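Local coordinates for hypothetical protein Ta0583 (PDB 2FSJ) that polymerises into bundles of helical filaments when supplied with nucleoside triphosphates, ATP best, as an archaeal homologue of actin, at residues L278-I283 / G311-E316; V193-G198 / T298-V303; L122-G127 / F161-L166. All blocks are in the same frame, centred on the assembly; numbering follows the deposited sequence.

Interaction 1: residues L278-I283 / G311-E316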
loop_
_atom_site.group_PDB
_atom_site.type_symbol
_atom_site.label_atom_id
_atom_site.label_comp_id
_atom_site.label_asym_id
_atom_site.label_seq_id
_atom_site.Cartn_x
_atom_site.Cartn_y
_atom_site.Cartn_z
ATOM N N LEU A 278 2.137 4.204 -19.488
ATOM C CA LEU A 278 1.941 4.580 -18.063
ATOM C C LEU A 278 3.199 5.254 -17.506
ATOM O O LEU A 278 3.146 6.339 -16.910
ATOM C CB LEU A 278 1.626 3.343 -17.254
ATOM C CG LEU A 278 1.558 3.438 -15.728
ATOM C CD1 LEU A 278 0.529 4.562 -15.343
ATOM C CD2 LEU A 278 1.196 2.134 -15.166
ATOM N N ALA A 279 4.332 4.603 -17.716
ATOM C CA ALA A 279 5.628 5.131 -17.317
ATOM C C ALA A 279 5.908 6.504 -17.904
ATOM O O ALA A 279 6.301 7.419 -17.170
ATOM C CB ALA A 279 6.758 4.158 -17.698
ATOM N N ASN A 280 5.712 6.658 -19.200
ATOM C CA ASN A 280 5.938 7.920 -19.857
ATOM C C ASN A 280 5.084 9.060 -19.236
ATOM O O ASN A 280 5.592 10.195 -19.054
ATOM C CB ASN A 280 5.711 7.794 -21.395
ATOM C CG ASN A 280 6.808 7.002 -22.087
ATOM O OD1 ASN A 280 7.868 6.743 -21.508
ATOM N ND2 ASN A 280 6.583 6.655 -23.323
ATOM N N ARG A 281 3.822 8.780 -18.879
ATOM C CA ARG A 281 2.963 9.825 -18.313
ATOM C C ARG A 281 3.439 10.223 -16.928
ATOM O O ARG A 281 3.439 11.406 -16.597
ATOM C CB ARG A 281 1.501 9.405 -18.218
ATOM C CG ARG A 281 0.818 9.374 -19.593
ATOM C CD ARG A 281 -0.638 9.017 -19.525
ATOM N NE ARG A 281 -1.276 9.029 -20.848
ATOM C CZ ARG A 281 -1.967 10.054 -21.377
ATOM N NH1 ARG A 281 -2.124 11.217 -20.723
ATOM N NH2 ARG A 281 -2.503 9.905 -22.584
ATOM N N ILE A 282 3.869 9.251 -16.134
ATOM C CA ILE A 282 4.368 9.559 -14.805
ATOM C C ILE A 282 5.642 10.370 -14.881
ATOM O O ILE A 282 5.781 11.396 -14.179
ATOM C CB ILE A 282 4.578 8.264 -13.985
ATOM C CG1 ILE A 282 3.228 7.618 -13.676
ATOM C CG2 ILE A 282 5.345 8.542 -12.703
ATOM C CD1 ILE A 282 3.339 6.131 -13.395
ATOM N N ILE A 283 6.564 9.941 -15.741
ATOM C CA ILE A 283 7.835 10.634 -15.909
ATOM C C ILE A 283 7.616 12.098 -16.372
ATOM O O ILE A 283 8.218 13.045 -15.839
ATOM C CB ILE A 283 8.705 9.893 -16.894
ATOM C CG1 ILE A 283 9.230 8.585 -16.263
ATOM C CG2 ILE A 283 9.837 10.821 -17.445
ATOM C CD1 ILE A 283 9.689 7.553 -17.289
ATOM N N GLY A 311 9.531 0.278 -12.781
ATOM C CA GLY A 311 10.425 1.070 -11.925
ATOM C C GLY A 311 11.718 1.512 -12.615
ATOM O O GLY A 311 12.175 2.676 -12.473
ATOM N N ASP A 312 12.292 0.589 -13.385
ATOM C CA ASP A 312 13.553 0.833 -14.072
ATOM C C ASP A 312 13.477 2.014 -15.010
ATOM O O ASP A 312 14.471 2.700 -15.211
ATOM C CB ASP A 312 14.013 -0.379 -14.869
ATOM C CG ASP A 312 14.603 -1.487 -13.986
ATOM O OD1 ASP A 312 14.860 -1.240 -12.796
ATOM O OD2 ASP A 312 14.845 -2.633 -14.435
ATOM N N ARG A 313 12.305 2.228 -15.597
ATOM C CA ARG A 313 12.092 3.342 -16.486
ATOM C C ARG A 313 12.270 4.684 -15.815
ATOM O O ARG A 313 12.446 5.665 -16.524
ATOM C CB ARG A 313 10.682 3.333 -17.083
ATOM C CG ARG A 313 10.402 2.260 -18.073
ATOM C CD ARG A 313 11.157 2.447 -19.412
ATOM N NE ARG A 313 11.141 3.826 -19.916
ATOM C CZ ARG A 313 10.054 4.484 -20.315
ATOM N NH1 ARG A 313 8.867 3.913 -20.305
ATOM N NH2 ARG A 313 10.160 5.717 -20.738
ATOM N N PHE A 314 12.178 4.779 -14.487
ATOM C CA PHE A 314 12.248 6.097 -13.856
ATOM C C PHE A 314 13.671 6.681 -13.816
ATOM O O PHE A 314 13.861 7.850 -13.585
ATOM C CB PHE A 314 11.621 6.086 -12.439
ATOM C CG PHE A 314 10.191 5.683 -12.401
ATOM C CD1 PHE A 314 9.286 6.091 -13.370
ATOM C CD2 PHE A 314 9.729 4.887 -11.369
ATOM C CE1 PHE A 314 7.941 5.697 -13.289
ATOM C CE2 PHE A 314 8.425 4.515 -11.299
ATOM C CZ PHE A 314 7.540 4.894 -12.262
ATOM N N GLU A 315 14.675 5.853 -14.078
ATOM C CA GLU A 315 16.054 6.328 -14.104
ATOM C C GLU A 315 16.269 7.490 -15.043
ATOM O O GLU A 315 17.108 8.320 -14.807
ATOM C CB GLU A 315 17.000 5.229 -14.522
ATOM C CG GLU A 315 18.444 5.660 -14.335
ATOM C CD GLU A 315 19.385 4.507 -14.127
ATOM O OE1 GLU A 315 19.004 3.309 -14.341
ATOM O OE2 GLU A 315 20.531 4.822 -13.768
ATOM N N GLU A 316 15.463 7.574 -16.092
ATOM C CA GLU A 316 15.641 8.621 -17.063
ATOM C C GLU A 316 15.335 10.010 -16.488
ATOM O O GLU A 316 15.823 11.010 -17.016
ATOM C CB GLU A 316 14.863 8.303 -18.341
ATOM C CG GLU A 316 13.397 8.638 -18.325
ATOM C CD GLU A 316 12.730 8.302 -19.671
ATOM O OE1 GLU A 316 12.838 7.133 -20.118
ATOM O OE2 GLU A 316 12.113 9.213 -20.263
HETATM O O HOH W 1 9.474 9.615 -21.244
#
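Arg313 reaches across to Asn280 and joins helix 268-290 to the loop after helix 307-310, in the second half of this actin-like ATPase fold. The arginine chain starts anti to its own carbonyl carbon (chi1 -70°). It then bends at chi2 and chi3, and this folded shape brings the guanidinium round to the helix. Arg313 NH2 meets Asn280 OD1 at 2.6 Å in a nearly straight bond, and the oxygen lies in the guanidinium plane. The amide plane stands 85° from that plane, so the two flat groups are almost perpendicular. Arg313 NH1 adds a weak bond to the same oxygen and also lies 3.4 Å from Ala279 CB. Outside the contact, NH1 forms a salt bridge with Glu276. Arg313 NH2 also forms a salt bridge of 3.1 Å with Glu316 OE1, which it meets from above the carboxylate plane. The guanidinium is thus held by three acidic or amide side chains, which should limit its rotation.

Ile283 packs beside this polar group. Ile283 CD1 lies over one guanidinium face and touches Arg313 O at 3.4 Å. Ile283 CG1 meets the Phe314 ring at the edge, 3.8 Å from Phe314 CD1. Ile282 CG2 approaches Phe314 CE1 obliquely. A water donates a bond of 2.8 Å to Glu316 OE2 and a weak one to Asn280 OD1.

Interaction 2: residues V193-G198 / T298-V303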
loop_
_atom_site.group_PDB
_atom_site.type_symbol
_atom_site.label_atom_id
_atom_site.label_comp_id
_atom_site.label_asym_id
_atom_site.label_seq_id
_atom_site.Cartn_x
_atom_site.Cartn_y
_atom_site.Cartn_z
ATOM N N VAL A 193 13.703 11.217 -4.085
ATOM C CA VAL A 193 12.381 11.221 -4.655
ATOM C C VAL A 193 11.838 9.797 -4.628
ATOM O O VAL A 193 12.358 8.882 -5.294
ATOM C CB VAL A 193 12.340 11.842 -6.104
ATOM C CG1 VAL A 193 10.893 11.837 -6.629
ATOM C CG2 VAL A 193 12.874 13.245 -6.110
ATOM N N VAL A 194 10.783 9.601 -3.843
ATOM C CA VAL A 194 10.144 8.301 -3.696
ATOM C C VAL A 194 8.909 8.282 -4.576
ATOM O O VAL A 194 8.033 9.130 -4.411
ATOM C CB VAL A 194 9.707 8.035 -2.218
ATOM C CG1 VAL A 194 9.009 6.685 -2.117
ATOM C CG2 VAL A 194 10.979 8.063 -1.272
ATOM N N ILE A 195 8.867 7.352 -5.525
ATOM C CA ILE A 195 7.811 7.254 -6.526
ATOM C C ILE A 195 7.047 5.945 -6.265
ATOM O O ILE A 195 7.561 4.845 -6.497
ATOM C CB ILE A 195 8.417 7.289 -7.935
ATOM C CG1 ILE A 195 9.225 8.579 -8.150
ATOM C CG2 ILE A 195 7.299 7.168 -8.988
ATOM C CD1 ILE A 195 10.176 8.514 -9.331
ATOM N N ASP A 196 5.851 6.057 -5.695
ATOM C CA ASP A 196 5.072 4.887 -5.248
ATOM C C ASP A 196 3.925 4.645 -6.221
ATOM O O ASP A 196 2.941 5.357 -6.195
ATOM C CB ASP A 196 4.546 5.217 -3.876
ATOM C CG ASP A 196 3.934 4.041 -3.158
ATOM O OD1 ASP A 196 3.631 3.001 -3.783
ATOM O OD2 ASP A 196 3.716 4.110 -1.927
ATOM N N VAL A 197 4.071 3.666 -7.101
ATOM C CA VAL A 197 3.091 3.420 -8.136
ATOM C C VAL A 197 2.119 2.385 -7.578
ATOM O O VAL A 197 2.480 1.210 -7.388
ATOM C CB VAL A 197 3.704 2.853 -9.466
ATOM C CG1 VAL A 197 2.609 2.756 -10.505
ATOM C CG2 VAL A 197 4.774 3.771 -10.005
ATOM N N GLY A 198 0.939 2.838 -7.240
ATOM C CA GLY A 198 -0.112 1.936 -6.801
ATOM C C GLY A 198 -1.103 1.639 -7.930
ATOM O O GLY A 198 -0.860 1.977 -9.096
ATOM N N THR A 298 19.546 13.291 -5.892
ATOM C CA THR A 298 20.631 12.291 -5.818
ATOM C C THR A 298 20.162 10.850 -5.667
ATOM O O THR A 298 20.939 9.958 -5.836
ATOM C CB THR A 298 21.567 12.616 -4.650
ATOM O OG1 THR A 298 20.807 12.720 -3.434
ATOM C CG2 THR A 298 22.184 14.012 -4.812
ATOM N N SER A 299 18.906 10.613 -5.304
ATOM C CA SER A 299 18.374 9.267 -5.223
ATOM C C SER A 299 16.937 9.246 -5.697
ATOM O O SER A 299 16.143 10.072 -5.247
ATOM C CB SER A 299 18.416 8.707 -3.791
ATOM O OG SER A 299 19.594 9.011 -3.104
ATOM N N LEU A 300 16.643 8.335 -6.627
ATOM C CA LEU A 300 15.287 8.062 -7.140
ATOM C C LEU A 300 14.889 6.689 -6.621
ATOM O O LEU A 300 15.619 5.718 -6.857
ATOM C CB LEU A 300 15.263 8.011 -8.671
ATOM C CG LEU A 300 15.187 9.289 -9.503
ATOM C CD1 LEU A 300 15.420 8.971 -10.997
ATOM C CD2 LEU A 300 13.889 10.064 -9.321
ATOM N N ILE A 301 13.739 6.592 -5.944
ATOM C CA ILE A 301 13.387 5.408 -5.192
ATOM C C ILE A 301 11.992 4.903 -5.585
ATOM O O ILE A 301 10.971 5.355 -5.064
ATOM C CB ILE A 301 13.497 5.684 -3.675
ATOM C CG1 ILE A 301 14.884 6.241 -3.314
ATOM C CG2 ILE A 301 13.187 4.427 -2.875
ATOM C CD1 ILE A 301 14.949 6.978 -1.985
ATOM N N PRO A 302 11.939 4.010 -6.551
ATOM C CA PRO A 302 10.645 3.453 -6.952
ATOM C C PRO A 302 10.179 2.394 -5.972
ATOM O O PRO A 302 10.929 1.456 -5.661
ATOM C CB PRO A 302 10.924 2.873 -8.320
ATOM C CG PRO A 302 12.315 3.479 -8.706
ATOM C CD PRO A 302 13.030 3.572 -7.436
ATOM N N VAL A 303 8.952 2.560 -5.488
ATOM C CA VAL A 303 8.334 1.645 -4.546
ATOM C C VAL A 303 6.907 1.355 -5.010
ATOM O O VAL A 303 6.490 1.808 -6.061
ATOM C CB VAL A 303 8.337 2.163 -3.092
ATOM C CG1 VAL A 303 9.786 2.318 -2.508
ATOM C CG2 VAL A 303 7.530 3.431 -2.918
#
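Val193 and Ile195 exchange backbone hydrogen bonds with Ser299, Ile301 and Val303, pairing two parallel strands in regular register. The pairs are Val193 with Leu300, Val194 with Ile301, Ile195 with Pro302 and Asp196 with Val303. Five bonds hold the strands. The shortest is Ile301 N to Val193 O at 2.8 Å, and Val197 N to Val303 O closes the series at 3.2 Å. Pro302 has no N-H to give, but its nitrogen falls at a position that this register does not use. Pro302 CA instead makes a CA-H...O contact of 3.4 Å with Ile195 O.

Apolar contacts occupy both faces. On the face of Val194 and Asp196, a chi1 of -64° sets Val303 CG1 anti to the carbonyl carbon, which leaves CG2 between the backbone N and the carbonyl carbon. Val303 CG2 lies 3.6 Å from Asp196 CB and 3.7 Å from Val194 CG1. On the face of Val193 and Ile195, Leu300 CD2 touches both Val193 CB and Ile195 CD1, each at 4.0 Å.

Polar links lead away from the pair. Val303 O also accepts a hydrogen bond from the hydroxyl of Ser307, an ATP-binding residue. Asp196 OD2 binds a glycerol molecule, probably from the crystallisation liquor. The strand ends here lead to the ATP-binding residues Ser199 and Gly305 to Asn308. This matches the actin-like nucleotide-binding fold, in which loops that follow the sheet strands line the nucleotide cleft.

Interaction 3: residues L122-G127 / F161-L166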
loop_
_atom_site.group_PDB
_atom_site.type_symbol
_atom_site.label_atom_id
_atom_site.label_comp_id
_atom_site.label_asym_id
_atom_site.label_seq_id
_atom_site.Cartn_x
_atom_site.Cartn_y
_atom_site.Cartn_z
ATOM N N LEU A 122 -1.148 -1.777 22.647
ATOM C CA LEU A 122 -0.422 -1.616 21.395
ATOM C C LEU A 122 -0.018 -0.206 21.160
ATOM O O LEU A 122 -0.781 0.701 21.451
ATOM C CB LEU A 122 -1.375 -1.929 20.222
ATOM C CG LEU A 122 -1.680 -3.355 19.904
ATOM C CD1 LEU A 122 -2.578 -3.412 18.639
ATOM C CD2 LEU A 122 -0.367 -4.121 19.715
ATOM N N VAL A 123 1.140 -0.020 20.552
ATOM C CA VAL A 123 1.445 1.213 19.847
ATOM C C VAL A 123 1.499 0.815 18.359
ATOM O O VAL A 123 2.248 -0.113 17.996
ATOM C CB VAL A 123 2.791 1.787 20.256
ATOM C CG1 VAL A 123 3.177 2.945 19.368
ATOM C CG2 VAL A 123 2.785 2.235 21.799
ATOM N N ILE A 124 0.721 1.504 17.536
ATOM C CA ILE A 124 0.726 1.256 16.084
ATOM C C ILE A 124 1.513 2.381 15.384
ATOM O O ILE A 124 1.256 3.582 15.601
ATOM C CB ILE A 124 -0.723 1.187 15.533
ATOM C CG1 ILE A 124 -1.509 0.004 16.134
ATOM C CG2 ILE A 124 -0.698 1.105 13.985
ATOM C CD1 ILE A 124 -3.041 0.067 15.910
ATOM N N GLY A 125 2.485 2.006 14.572
ATOM C CA GLY A 125 3.160 2.924 13.686
ATOM C C GLY A 125 2.554 2.767 12.270
ATOM O O GLY A 125 2.492 1.665 11.697
ATOM N N SER A 126 2.030 3.851 11.735
ATOM C CA SER A 126 1.395 3.814 10.412
ATOM C C SER A 126 1.698 5.109 9.639
ATOM O O SER A 126 2.581 5.902 9.983
ATOM C CB SER A 126 -0.106 3.544 10.522
ATOM O OG SER A 126 -0.662 3.115 9.267
ATOM N N GLY A 127 0.994 5.303 8.554
ATOM C CA GLY A 127 1.234 6.455 7.713
ATOM C C GLY A 127 0.108 6.686 6.743
ATOM O O GLY A 127 -0.847 5.888 6.646
ATOM N N PHE A 161 -7.482 -5.727 21.922
ATOM C CA PHE A 161 -6.336 -4.841 21.668
ATOM C C PHE A 161 -6.687 -3.425 22.147
ATOM O O PHE A 161 -7.742 -2.852 21.772
ATOM C CB PHE A 161 -5.993 -4.828 20.149
ATOM C CG PHE A 161 -5.844 -6.204 19.544
ATOM C CD1 PHE A 161 -4.605 -6.880 19.575
ATOM C CD2 PHE A 161 -6.928 -6.839 18.966
ATOM C CE1 PHE A 161 -4.457 -8.127 19.001
ATOM C CE2 PHE A 161 -6.787 -8.123 18.386
ATOM C CZ PHE A 161 -5.542 -8.776 18.441
ATOM N N ASN A 162 -5.826 -2.874 22.994
ATOM C CA ASN A 162 -5.953 -1.521 23.514
ATOM C C ASN A 162 -4.985 -0.668 22.773
ATOM O O ASN A 162 -3.745 -0.820 22.898
ATOM C CB ASN A 162 -5.638 -1.435 24.998
ATOM C CG ASN A 162 -5.805 0.009 25.569
ATOM O OD1 ASN A 162 -6.567 0.856 25.045
ATOM N ND2 ASN A 162 -5.087 0.284 26.644
ATOM N N ILE A 163 -5.515 0.193 21.928
ATOM C CA ILE A 163 -4.647 1.001 21.117
ATOM C C ILE A 163 -4.305 2.202 21.977
ATOM O O ILE A 163 -5.177 3.051 22.190
ATOM C CB ILE A 163 -5.361 1.454 19.801
ATOM C CG1 ILE A 163 -5.939 0.226 19.051
ATOM C CG2 ILE A 163 -4.388 2.292 19.024
ATOM C CD1 ILE A 163 -6.355 0.436 17.540
ATOM N N THR A 164 -3.069 2.266 22.470
ATOM C CA THR A 164 -2.620 3.332 23.399
ATOM C C THR A 164 -2.055 4.523 22.665
ATOM O O THR A 164 -2.089 5.665 23.170
ATOM C CB THR A 164 -1.562 2.856 24.420
ATOM O OG1 THR A 164 -0.353 2.471 23.753
ATOM C CG2 THR A 164 -1.998 1.635 25.161
ATOM N N ARG A 165 -1.511 4.282 21.474
ATOM C CA ARG A 165 -0.864 5.374 20.744
ATOM C C ARG A 165 -0.730 5.003 19.305
ATOM O O ARG A 165 -0.462 3.857 19.001
ATOM C CB ARG A 165 0.520 5.662 21.303
ATOM C CG ARG A 165 1.168 6.896 20.744
ATOM C CD ARG A 165 2.243 7.576 21.624
ATOM N NE ARG A 165 2.723 6.728 22.713
ATOM C CZ ARG A 165 3.884 6.079 22.733
ATOM N NH1 ARG A 165 4.734 6.163 21.712
ATOM N NH2 ARG A 165 4.202 5.328 23.791
ATOM N N LEU A 166 -0.961 5.992 18.445
ATOM C CA LEU A 166 -0.773 5.869 17.026
ATOM C C LEU A 166 0.300 6.869 16.623
ATOM O O LEU A 166 0.119 8.087 16.826
ATOM C CB LEU A 166 -2.108 6.166 16.348
ATOM C CG LEU A 166 -2.229 6.020 14.856
ATOM C CD1 LEU A 166 -1.937 4.584 14.400
ATOM C CD2 LEU A 166 -3.614 6.491 14.404
#
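Thr164 grips the backbone of Leu122 twice. Its N and its OG1 both donate to Leu122 O, Thr164 OG1 at 2.9 Å from above the carbonyl plane. The chi1 of 64° sets OG1 between its own backbone N and carbonyl carbon, which puts it against that oxygen. The strands are parallel, but Leu122 pairs with Ile163 and Val123 with Arg165. Thr164 is the extra residue of this beta bulge. Arg165 N is buried there and has no partner in the model. Regular pairing resumes with Ile124 N bonded to Arg165 O at 3.0 Å. An alanine at Thr164 is likely to leave Leu122 O with the backbone bond alone and the bulge less firmly fixed.

Ile124 can be followed outward. Ile124 CB lies 3.8 Å from Leu166 CD1. Ile124 CG2 is anti to the backbone N and meets Leu166 CD1 at 3.7 Å. CG1 takes the other direction, beside the backbone N, and carries CD1 toward Ile163. At the tip, Ile124 CD1 touches Ile163 CD1 at 3.7 Å and Ile163 CG2 at 4.1 Å. The side chain therefore spans two residues of the opposite strand.

On the other face, Val123 CG2 lies over the Arg165 guanidinium, 3.9 Å from Arg165 NH2. The arginine side chain runs alongside the valine. Helix 133-144 packs on Ile163 and Leu166. Strand 22-28 flanks 120-128 on its other side. These neighbouring parallel strands belong to the central sheet of the N-terminal domain, of the RNase H-like type found in actin homologues.

Overall arrangement
Interactions 1 and 2 form one continuous region, with centres about 10 Å apart. Phe314 joins them: its ring packs on strand 191-197, with Phe314 CE2 3.7 Å from Ile195 CG2 and Phe314 CZ 3.7 Å from Val197 CG2. The helix of interaction 1 leads along the chain into strand 297-303 of interaction 2. Both contacts flank the ATP-binding residue Ser307, whose side chain is about 3 Å from that of Pro302 and about 4 Å from that of Phe314. Interaction 3 belongs to the other domain, its centre about 27 Å from that of interaction 2 and 36 Å from that of interaction 1. Its Ser126 side chain is about 9 Å from that of ATP-binding Thr33.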